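Local coordinates for protein DegQ (Legionella fallonii, PDB 3PV2) that probably degrades misfolded proteins as an HtrA-family serine protease and chaperone, self-compartmentalizing into large 12-subunit assemblies, at residues Ser325-Val337 / Pro343-Ser355. Sequence-based numbering, arbitrary orientation.
Sequences SLLRVGSTVKIIV and PLTLSAVVTDIKS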
loop_
_atom_site.group_PDB
_atom_site.type_symbol
_atom_site.label_atom_id
_atom_site.label_comp_id
_atom_site.label_asym_id
_atom_site.label_seq_id
_atom_site.Cartn_x
_atom_site.Cartn_y
_atom_site.Cartn_z
ATOM N N SER B 325 46.212 -6.171 -29.072
ATOM C CA SER B 325 44.937 -6.855 -28.977
ATOM C C SER B 325 44.508 -7.503 -30.254
ATOM O O SER B 325 43.858 -8.532 -30.218
ATOM C CB SER B 325 43.816 -5.893 -28.587
ATOM O OG SER B 325 43.364 -5.225 -29.751
ATOM N N LEU B 326 44.855 -6.921 -31.386
ATOM C CA LEU B 326 44.336 -7.410 -32.643
ATOM C C LEU B 326 45.398 -8.100 -33.486
ATOM O O LEU B 326 45.165 -8.403 -34.680
ATOM C CB LEU B 326 43.734 -6.248 -33.451
ATOM C CG LEU B 326 42.864 -5.174 -32.772
ATOM C CD1 LEU B 326 42.634 -4.103 -33.786
ATOM C CD2 LEU B 326 41.532 -5.681 -32.202
ATOM N N LEU B 327 46.570 -8.348 -32.917
ATOM C CA LEU B 327 47.518 -9.220 -33.610
ATOM C C LEU B 327 47.002 -10.641 -33.511
ATOM O O LEU B 327 46.272 -11.008 -32.596
ATOM C CB LEU B 327 48.926 -9.129 -33.009
ATOM C CG LEU B 327 49.788 -7.893 -33.315
ATOM C CD1 LEU B 327 48.979 -6.751 -33.894
ATOM C CD2 LEU B 327 50.521 -7.512 -32.078
ATOM N N ARG B 328 47.433 -11.442 -34.457
ATOM C CA ARG B 328 46.970 -12.804 -34.556
ATOM C C ARG B 328 47.801 -13.759 -33.723
ATOM O O ARG B 328 49.032 -13.706 -33.747
ATOM C CB ARG B 328 47.016 -13.234 -36.031
ATOM C CG ARG B 328 45.835 -12.693 -36.847
ATOM C CD ARG B 328 44.946 -13.844 -37.210
ATOM N NE ARG B 328 43.559 -13.617 -36.880
ATOM C CZ ARG B 328 42.675 -14.595 -36.802
ATOM N NH1 ARG B 328 43.048 -15.844 -37.041
ATOM N NH2 ARG B 328 41.422 -14.324 -36.481
ATOM N N VAL B 329 47.122 -14.682 -33.055
ATOM C CA VAL B 329 47.801 -15.771 -32.382
ATOM C C VAL B 329 48.800 -16.288 -33.388
ATOM O O VAL B 329 48.490 -16.380 -34.544
ATOM C CB VAL B 329 46.821 -16.897 -31.953
ATOM C CG1 VAL B 329 47.596 -18.206 -31.557
ATOM C CG2 VAL B 329 45.884 -16.410 -30.814
ATOM N N GLY B 330 50.004 -16.610 -32.958
ATOM C CA GLY B 330 51.069 -16.981 -33.857
ATOM C C GLY B 330 51.952 -15.849 -34.319
ATOM O O GLY B 330 53.104 -16.105 -34.667
ATOM N N SER B 331 51.459 -14.601 -34.383
ATOM C CA SER B 331 52.330 -13.527 -34.905
ATOM C C SER B 331 53.507 -13.156 -34.028
ATOM O O SER B 331 53.433 -13.150 -32.787
ATOM C CB SER B 331 51.615 -12.249 -35.320
ATOM O OG SER B 331 50.406 -12.034 -34.677
ATOM N N THR B 332 54.608 -12.867 -34.715
ATOM C CA THR B 332 55.803 -12.349 -34.098
ATOM C C THR B 332 55.583 -10.838 -34.025
ATOM O O THR B 332 55.084 -10.212 -34.980
ATOM C CB THR B 332 57.062 -12.806 -34.851
ATOM O OG1 THR B 332 57.323 -14.175 -34.522
ATOM C CG2 THR B 332 58.304 -11.973 -34.503
ATOM N N VAL B 333 55.832 -10.280 -32.837
ATOM C CA VAL B 333 55.777 -8.848 -32.663
ATOM C C VAL B 333 57.082 -8.257 -32.134
ATOM O O VAL B 333 57.732 -8.830 -31.231
ATOM C CB VAL B 333 54.557 -8.378 -31.817
ATOM C CG1 VAL B 333 53.968 -9.493 -31.000
ATOM C CG2 VAL B 333 54.914 -7.196 -30.996
ATOM N N LYS B 334 57.451 -7.129 -32.749
ATOM C CA LYS B 334 58.683 -6.456 -32.429
ATOM C C LYS B 334 58.353 -5.400 -31.364
ATOM O O LYS B 334 57.438 -4.637 -31.544
ATOM C CB LYS B 334 59.267 -5.816 -33.680
ATOM C CG LYS B 334 60.321 -4.778 -33.435
ATOM C CD LYS B 334 60.965 -4.335 -34.722
ATOM C CE LYS B 334 61.480 -2.935 -34.590
ATOM N NZ LYS B 334 61.921 -2.343 -35.894
ATOM N N ILE B 335 59.078 -5.382 -30.262
ATOM C CA ILE B 335 58.806 -4.377 -29.207
ATOM C C ILE B 335 60.067 -3.623 -28.875
ATOM O O ILE B 335 61.058 -4.227 -28.556
ATOM C CB ILE B 335 58.242 -5.004 -27.905
ATOM C CG1 ILE B 335 56.970 -5.829 -28.164
ATOM C CG2 ILE B 335 57.898 -3.900 -26.957
ATOM C CD1 ILE B 335 56.656 -6.921 -27.053
ATOM N N ILE B 336 60.051 -2.302 -28.966
ATOM C CA ILE B 336 61.253 -1.527 -28.678
ATOM C C ILE B 336 60.985 -0.840 -27.361
ATOM O O ILE B 336 59.969 -0.234 -27.223
ATOM C CB ILE B 336 61.594 -0.488 -29.809
ATOM C CG1 ILE B 336 62.012 -1.212 -31.102
ATOM C CG2 ILE B 336 62.768 0.467 -29.407
ATOM C CD1 ILE B 336 62.400 -0.227 -32.213
ATOM N N VAL B 337 61.878 -0.984 -26.393
ATOM C CA VAL B 337 61.709 -0.354 -25.063
ATOM C C VAL B 337 62.938 0.479 -24.706
ATOM O O VAL B 337 63.971 0.382 -25.287
ATOM C CB VAL B 337 61.396 -1.372 -23.904
ATOM C CG1 VAL B 337 60.035 -2.188 -24.179
ATOM C CG2 VAL B 337 62.531 -2.297 -23.714
ATOM N N PRO B 343 68.194 1.609 -25.088
ATOM C CA PRO B 343 67.187 1.042 -25.956
ATOM C C PRO B 343 67.392 -0.481 -26.163
ATOM O O PRO B 343 68.517 -0.961 -26.184
ATOM C CB PRO B 343 67.369 1.827 -27.257
ATOM C CG PRO B 343 68.837 2.194 -27.291
ATOM C CD PRO B 343 69.295 2.259 -25.822
ATOM N N LEU B 344 66.295 -1.230 -26.229
ATOM C CA LEU B 344 66.344 -2.660 -26.506
ATOM C C LEU B 344 65.244 -3.048 -27.465
ATOM O O LEU B 344 64.134 -2.508 -27.428
ATOM C CB LEU B 344 66.207 -3.511 -25.241
ATOM C CG LEU B 344 67.277 -3.405 -24.151
ATOM C CD1 LEU B 344 66.736 -3.893 -22.761
ATOM C CD2 LEU B 344 68.564 -4.177 -24.564
ATOM N N THR B 345 65.580 -3.969 -28.353
ATOM C CA THR B 345 64.634 -4.479 -29.297
ATOM C C THR B 345 64.342 -5.888 -28.871
ATOM O O THR B 345 65.231 -6.717 -28.711
ATOM C CB THR B 345 65.142 -4.438 -30.708
ATOM O OG1 THR B 345 65.357 -3.074 -31.044
ATOM C CG2 THR B 345 64.125 -5.058 -31.693
ATOM N N LEU B 346 63.073 -6.132 -28.663
ATOM C CA LEU B 346 62.640 -7.451 -28.255
ATOM C C LEU B 346 61.650 -8.016 -29.243
ATOM O O LEU B 346 60.953 -7.269 -29.975
ATOM C CB LEU B 346 61.977 -7.386 -26.888
ATOM C CG LEU B 346 62.754 -6.662 -25.781
ATOM C CD1 LEU B 346 61.822 -6.428 -24.592
ATOM C CD2 LEU B 346 64.089 -7.373 -25.386
ATOM N N SER B 347 61.535 -9.334 -29.183
ATOM C CA SER B 347 60.629 -10.064 -30.045
ATOM C C SER B 347 59.803 -11.097 -29.254
ATOM O O SER B 347 60.349 -11.967 -28.581
ATOM C CB SER B 347 61.418 -10.797 -31.155
ATOM O OG SER B 347 60.491 -11.234 -32.139
ATOM N N ALA B 348 58.490 -10.951 -29.357
ATOM C CA ALA B 348 57.550 -11.775 -28.645
ATOM C C ALA B 348 56.570 -12.467 -29.634
ATOM O O ALA B 348 56.246 -11.937 -30.692
ATOM C CB ALA B 348 56.802 -10.941 -27.620
ATOM N N VAL B 349 56.121 -13.668 -29.275
ATOM C CA VAL B 349 55.123 -14.412 -30.083
ATOM C C VAL B 349 53.761 -14.445 -29.367
ATOM O O VAL B 349 53.694 -14.881 -28.253
ATOM C CB VAL B 349 55.661 -15.828 -30.461
ATOM C CG1 VAL B 349 54.609 -16.646 -31.258
ATOM C CG2 VAL B 349 56.930 -15.711 -31.338
ATOM N N VAL B 350 52.709 -13.914 -29.975
ATOM C CA VAL B 350 51.394 -13.897 -29.367
ATOM C C VAL B 350 50.859 -15.314 -29.293
ATOM O O VAL B 350 50.973 -16.049 -30.272
ATOM C CB VAL B 350 50.391 -13.125 -30.224
ATOM C CG1 VAL B 350 48.991 -13.165 -29.600
ATOM C CG2 VAL B 350 50.847 -11.667 -30.459
ATOM N N THR B 351 50.290 -15.694 -28.156
ATOM C CA THR B 351 49.767 -17.023 -27.981
ATOM C C THR B 351 48.280 -17.010 -27.731
ATOM O O THR B 351 47.682 -15.981 -27.353
ATOM C CB THR B 351 50.456 -17.818 -26.813
ATOM O OG1 THR B 351 50.366 -17.092 -25.575
ATOM C CG2 THR B 351 51.903 -18.088 -27.155
ATOM N N ASP B 352 47.697 -18.185 -27.925
ATOM C CA ASP B 352 46.306 -18.424 -27.622
ATOM C C ASP B 352 46.113 -18.463 -26.109
ATOM O O ASP B 352 46.884 -19.115 -25.413
ATOM C CB ASP B 352 45.821 -19.733 -28.257
ATOM C CG ASP B 352 44.324 -19.881 -28.144
ATOM O OD1 ASP B 352 43.859 -20.629 -27.259
ATOM O OD2 ASP B 352 43.612 -19.193 -28.911
ATOM N N ILE B 353 45.083 -17.761 -25.639
ATOM C CA ILE B 353 44.849 -17.474 -24.201
ATOM C C ILE B 353 44.562 -18.798 -23.530
ATOM O O ILE B 353 45.092 -19.119 -22.476
ATOM C CB ILE B 353 43.649 -16.499 -23.969
ATOM C CG1 ILE B 353 43.831 -15.205 -24.778
ATOM C CG2 ILE B 353 43.475 -16.142 -22.472
ATOM C CD1 ILE B 353 42.532 -14.408 -25.033
ATOM N N LYS B 354 43.746 -19.587 -24.189
ATOM C CA LYS B 354 43.401 -20.892 -23.678
ATOM C C LYS B 354 44.568 -21.894 -23.729
ATOM O O LYS B 354 44.715 -22.728 -22.825
ATOM C CB LYS B 354 42.135 -21.400 -24.388
ATOM C CG LYS B 354 40.919 -20.477 -24.070
ATOM C CD LYS B 354 39.782 -20.613 -25.104
ATOM C CE LYS B 354 38.955 -21.892 -24.929
ATOM N NZ LYS B 354 37.490 -21.652 -25.193
ATOM N N SER B 355 45.418 -21.791 -24.738
ATOM C CA SER B 355 46.609 -22.648 -24.798
ATOM C C SER B 355 47.631 -22.305 -23.726
ATOM O O SER B 355 48.280 -23.194 -23.191
ATOM C CB SER B 355 47.273 -22.609 -26.177
ATOM O OG SER B 355 46.376 -23.098 -27.162
#
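The antiparallel hairpin of strands 332-339 and 342-349 in the first PDZ domain pairs Val333 with Ala348, Ile335 with Leu346 and Val337 with Leu344, each through two backbone hydrogen bonds. The bond from Ile335 N to Leu346 O is 2.7 Å long and almost straight, 175° at the hydrogen. Val333, Ile335, Val337, Leu344, Leu346 and Ala348 share the apolar face, where Ile335 CD1 reaches Ala348 CB at 4.1 Å. Thr332, Lys334, Ile336, Thr345, Ser347 and Val349 line the other; there Ile336 runs beside Thr345, its CG1 3.8 Å from Thr345 OG1. Strand 305-309 flanks 332-339, continuing the curled PDZ sheet. Past the ladder, two more backbone bonds join the type II turn Arg328-Ser331 to Val350: Gly330 N donates to Val350 O, and Val350 N to Ser331 O. The buried Val350 side chain packs against the turn, CB 3.8 Å from Arg328 O; with CG1 anti to the backbone N (chi1 178°), its CG2 meets Val333 CG1 at 3.8 Å. Farther along, Val329 CG1 lies 3.6 Å from Asp352 N, with CG2 against Asp352 CA. Asp352 is the N-cap of helix 353-362: its OD1 accepts from Ser355 N at 3.2 Å, and its OD2 is hydrogen-bonded to His256 NE2.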